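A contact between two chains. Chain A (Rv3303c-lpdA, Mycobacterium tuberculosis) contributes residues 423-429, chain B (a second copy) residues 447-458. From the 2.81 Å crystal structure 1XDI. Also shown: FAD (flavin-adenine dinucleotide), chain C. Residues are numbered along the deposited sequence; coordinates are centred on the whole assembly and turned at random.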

# COMPACT_ATOMS: atom_id res chain seq x y z
N ALA A 423 2.33 -25.70 -10.36
CA ALA A 423 2.64 -24.31 -10.61
C ALA A 423 1.36 -23.48 -10.72
O ALA A 423 1.32 -22.31 -10.28
CB ALA A 423 3.48 -24.16 -11.87
N SER A 424 0.32 -24.09 -11.30
CA SER A 424 -0.94 -23.42 -11.51
C SER A 424 -1.51 -22.84 -10.20
O SER A 424 -2.28 -21.90 -10.25
CB SER A 424 -1.93 -24.37 -12.20
OG SER A 424 -2.23 -25.49 -11.38
N GLU A 425 -1.12 -23.39 -9.06
CA GLU A 425 -1.55 -22.91 -7.75
C GLU A 425 -0.54 -21.90 -7.17
O GLU A 425 -0.93 -20.82 -6.76
CB GLU A 425 -1.70 -24.05 -6.74
CG GLU A 425 -2.51 -25.27 -7.21
CD GLU A 425 -4.00 -24.99 -7.38
OE1 GLU A 425 -4.36 -23.82 -7.16
OE2 GLU A 425 -4.77 -25.93 -7.71
N LEU A 426 0.74 -22.27 -7.15
CA LEU A 426 1.80 -21.40 -6.62
C LEU A 426 1.99 -20.09 -7.37
O LEU A 426 2.64 -19.17 -6.86
CB LEU A 426 3.15 -22.08 -6.68
CG LEU A 426 3.27 -23.53 -6.32
CD1 LEU A 426 4.51 -24.10 -6.93
CD2 LEU A 426 3.30 -23.63 -4.83
N ILE A 427 1.49 -19.98 -8.60
CA ILE A 427 1.69 -18.74 -9.33
C ILE A 427 0.89 -17.63 -8.67
O ILE A 427 1.33 -16.46 -8.66
CB ILE A 427 1.27 -18.88 -10.83
CG1 ILE A 427 1.82 -17.72 -11.67
CG2 ILE A 427 -0.20 -18.87 -10.95
CD1 ILE A 427 3.32 -17.70 -11.77
N LEU A 428 -0.25 -18.00 -8.06
CA LEU A 428 -1.15 -17.02 -7.44
C LEU A 428 -0.49 -15.96 -6.58
O LEU A 428 -0.63 -14.77 -6.84
CB LEU A 428 -2.28 -17.70 -6.65
CG LEU A 428 -3.29 -16.66 -6.10
CD1 LEU A 428 -3.73 -15.75 -7.24
CD2 LEU A 428 -4.46 -17.32 -5.46
N PRO A 429 0.24 -16.38 -5.54
CA PRO A 429 0.91 -15.39 -4.69
C PRO A 429 1.66 -14.38 -5.55
O PRO A 429 1.53 -13.17 -5.35
CB PRO A 429 1.86 -16.23 -3.88
CG PRO A 429 1.12 -17.55 -3.80
CD PRO A 429 0.57 -17.75 -5.14
PA FAD C . -16.90 -20.39 -24.19
O1A FAD C . -16.27 -20.94 -25.46
O2A FAD C . -16.49 -21.07 -22.88
O5B FAD C . -18.41 -20.52 -24.41
C5B FAD C . -19.28 -19.55 -25.00
C4B FAD C . -20.55 -20.38 -25.04
O4B FAD C . -21.64 -19.65 -25.54
C3B FAD C . -20.54 -21.75 -25.91
O3B FAD C . -20.26 -22.92 -25.14
C2B FAD C . -21.84 -21.81 -26.57
O2B FAD C . -22.82 -22.73 -26.09
C1B FAD C . -22.42 -20.42 -26.45
N9A FAD C . -22.72 -19.72 -27.63
C8A FAD C . -22.06 -19.52 -28.82
N7A FAD C . -22.73 -18.80 -29.69
C5A FAD C . -23.90 -18.51 -29.04
C6A FAD C . -25.06 -17.80 -29.39
N6A FAD C . -25.20 -17.21 -30.56
N1A FAD C . -26.07 -17.71 -28.46
C2A FAD C . -25.97 -18.29 -27.25
N3A FAD C . -24.87 -19.01 -26.83
C4A FAD C . -23.88 -19.04 -27.87
N1 FAD C . -8.27 -21.58 -20.43
C2 FAD C . -7.76 -21.54 -19.16
O2 FAD C . -7.87 -20.52 -18.45
N3 FAD C . -7.11 -22.64 -18.67
C4 FAD C . -6.92 -23.83 -19.34
O4 FAD C . -6.32 -24.75 -18.78
C4X FAD C . -7.42 -23.86 -20.57
N5 FAD C . -7.25 -25.09 -21.27
C5X FAD C . -7.79 -25.14 -22.58
C6 FAD C . -7.69 -26.32 -23.35
C7 FAD C . -8.20 -26.42 -24.67
C7M FAD C . -8.07 -27.75 -25.46
C8 FAD C . -8.83 -25.27 -25.23
C8M FAD C . -9.40 -25.26 -26.64
C9 FAD C . -8.96 -24.12 -24.51
C9A FAD C . -8.49 -24.01 -23.21
N10 FAD C . -8.61 -22.79 -22.38
C10 FAD C . -8.11 -22.74 -21.11
C1' FAD C . -9.32 -21.72 -22.95
C2' FAD C . -10.66 -21.42 -22.34
O2' FAD C . -11.47 -22.64 -22.38
C3' FAD C . -11.39 -20.32 -23.05
O3' FAD C . -10.69 -19.12 -22.85
C4' FAD C . -12.78 -20.02 -22.52
O4' FAD C . -13.49 -21.29 -22.80
C5' FAD C . -13.58 -19.04 -23.23
O5' FAD C . -14.79 -18.84 -22.51
P FAD C . -15.99 -17.99 -23.03
O1P FAD C . -16.91 -17.96 -21.96
O2P FAD C . -15.60 -16.69 -23.63
O3P FAD C . -16.47 -18.89 -24.19
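Chain B (447-458) LAVYPSLSGSIT

The contact is a loop-and-helix-start packed against one flank of a helix, in which a single carboxylate of chain A is held by backbone amides of chain B and aliphatic side chains pack beside it. Chain A is helical throughout 423-429, although the helix is kinked toward the end of this stretch, at Leu A428 and Pro A429: Leu A428 N bonds Glu A425 O at 3.2 Å in place of the O of Ser A424, and Pro A429 has no amide hydrogen to donate. Chain B runs as an extended segment from Leu B447 to Ser B452, with a cis peptide bond before Pro B451, then turns at Leu B453 and Ser B454 and enters a helix that includes Gly B455 to Thr B458.

Because of this turn, chain B does not follow the chain A helix in one simple register. The CA of Ala B448 lies 5.8 Å from the CA of Leu A428, and the CA of Val B449 lies 6.1 Å from the CA of Ser A424, so the extended part proceeds toward the earlier residues of the helix. After the extended segment, the CA of Ser B454 comes within 5.8 Å of the CA of Glu A425, and Ile B457 reaches Leu A428 again.

The polar centre is Glu A425. Its CA-to-CB bond points sideways, but with chi1 and chi2 both m the carboxylate is carried to the turn of chain B. Leu B453 N donates to Glu A425 OE2 at 2.9 Å in a nearly straight hydrogen bond, and Ser B454 N donates to Glu A425 OE1 at 3.0 Å. Both oxygens are thus engaged by successive amides in the turn that leads into the helix; a weak bond from Leu B453 N to Glu A425 OE1, 3.2 Å, adds to the pair. Ser B454 OG also lies 3.0 Å from Glu A425 OE1. The turn itself is braced by Ser B452, whose OG caps the helix by accepting a weak bond from Gly B455 N at 3.0 Å and lies only 2.5 Å from Ser B454 OG.

Van der Waals contacts flank this site. Val B449 points toward chain A; Val B449 CG2 lies 3.5 Å from Ile A427 CG2. The same methyl, Val B449 CG2, is 3.2 Å from Ser A424 O. Leu A428, which has the largest area covered in the contact, spans both parts of chain B: its CD1 is 3.9 Å from Ala B448 CB, while its CD2 is 3.6 Å from Ser B454 CB and 4.3 Å from Ile B457 CD1.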

# COMPACT_ATOMS: atom_id res chain seq x y z
N LEU B 447 -5.95 -12.21 -11.28
CA LEU B 447 -6.41 -13.15 -12.26
C LEU B 447 -5.80 -14.48 -11.99
O LEU B 447 -4.79 -14.81 -12.59
CB LEU B 447 -6.03 -12.70 -13.67
CG LEU B 447 -6.90 -11.53 -14.17
CD1 LEU B 447 -6.11 -10.70 -15.16
CD2 LEU B 447 -8.20 -12.02 -14.81
N ALA B 448 -6.40 -15.26 -11.11
CA ALA B 448 -5.88 -16.56 -10.83
C ALA B 448 -6.15 -17.51 -11.99
O ALA B 448 -7.12 -17.31 -12.75
CB ALA B 448 -6.48 -17.07 -9.63
N VAL B 449 -5.31 -18.54 -12.10
CA VAL B 449 -5.39 -19.62 -13.08
C VAL B 449 -6.69 -20.47 -12.95
O VAL B 449 -7.03 -20.88 -11.85
CB VAL B 449 -4.26 -20.69 -12.85
CG1 VAL B 449 -4.36 -21.79 -13.87
CG2 VAL B 449 -2.93 -20.08 -12.83
N TYR B 450 -7.34 -20.75 -14.06
CA TYR B 450 -8.51 -21.62 -14.13
C TYR B 450 -8.13 -22.86 -14.96
O TYR B 450 -7.46 -22.75 -15.99
CB TYR B 450 -9.66 -20.91 -14.82
CG TYR B 450 -10.88 -21.77 -14.95
CD1 TYR B 450 -11.05 -22.64 -16.04
CD2 TYR B 450 -11.86 -21.78 -13.93
CE1 TYR B 450 -12.18 -23.53 -16.12
CE2 TYR B 450 -12.97 -22.65 -14.00
CZ TYR B 450 -13.12 -23.53 -15.09
OH TYR B 450 -14.19 -24.39 -15.13
N PRO B 451 -8.47 -24.07 -14.51
CA PRO B 451 -9.15 -24.58 -13.33
C PRO B 451 -8.08 -24.78 -12.23
O PRO B 451 -7.14 -25.53 -12.44
CB PRO B 451 -9.69 -25.93 -13.80
CG PRO B 451 -8.90 -26.19 -15.20
CD PRO B 451 -7.86 -25.18 -15.26
N SER B 452 -8.22 -24.12 -11.08
CA SER B 452 -7.26 -24.24 -9.99
C SER B 452 -8.00 -24.14 -8.68
O SER B 452 -9.12 -23.61 -8.62
CB SER B 452 -6.22 -23.14 -10.04
OG SER B 452 -6.57 -22.08 -9.18
N LEU B 453 -7.37 -24.64 -7.64
CA LEU B 453 -7.99 -24.60 -6.34
C LEU B 453 -7.95 -23.20 -5.84
O LEU B 453 -8.87 -22.75 -5.14
CB LEU B 453 -7.25 -25.51 -5.37
CG LEU B 453 -7.56 -27.01 -5.37
CD1 LEU B 453 -6.82 -27.65 -4.20
CD2 LEU B 453 -9.02 -27.23 -5.28
N SER B 454 -6.90 -22.49 -6.22
CA SER B 454 -6.68 -21.12 -5.78
C SER B 454 -7.66 -20.10 -6.33
O SER B 454 -7.74 -18.99 -5.81
CB SER B 454 -5.29 -20.72 -6.16
OG SER B 454 -5.14 -20.96 -7.53
N GLY B 455 -8.41 -20.47 -7.37
CA GLY B 455 -9.41 -19.56 -7.94
C GLY B 455 -10.60 -19.51 -7.00
O GLY B 455 -11.54 -18.65 -7.10
N SER B 456 -10.58 -20.44 -6.05
CA SER B 456 -11.64 -20.50 -5.05
C SER B 456 -11.27 -19.51 -3.90
O SER B 456 -12.14 -19.04 -3.17
CB SER B 456 -11.84 -21.95 -4.57
OG SER B 456 -13.02 -22.52 -5.17
N ILE B 457 -9.98 -19.17 -3.81
CA ILE B 457 -9.50 -18.22 -2.83
C ILE B 457 -9.97 -16.86 -3.36
O ILE B 457 -10.56 -16.05 -2.63
CB ILE B 457 -7.97 -18.25 -2.77
CG1 ILE B 457 -7.52 -19.51 -2.06
CG2 ILE B 457 -7.43 -17.05 -2.07
CD1 ILE B 457 -6.17 -20.00 -2.57
N THR B 458 -9.73 -16.65 -4.65
CA THR B 458 -10.10 -15.44 -5.37
C THR B 458 -11.60 -15.16 -5.30
O THR B 458 -12.00 -14.03 -5.05
CB THR B 458 -9.55 -15.54 -6.79
OG1 THR B 458 -8.28 -14.87 -6.83
CG2 THR B 458 -10.49 -14.98 -7.81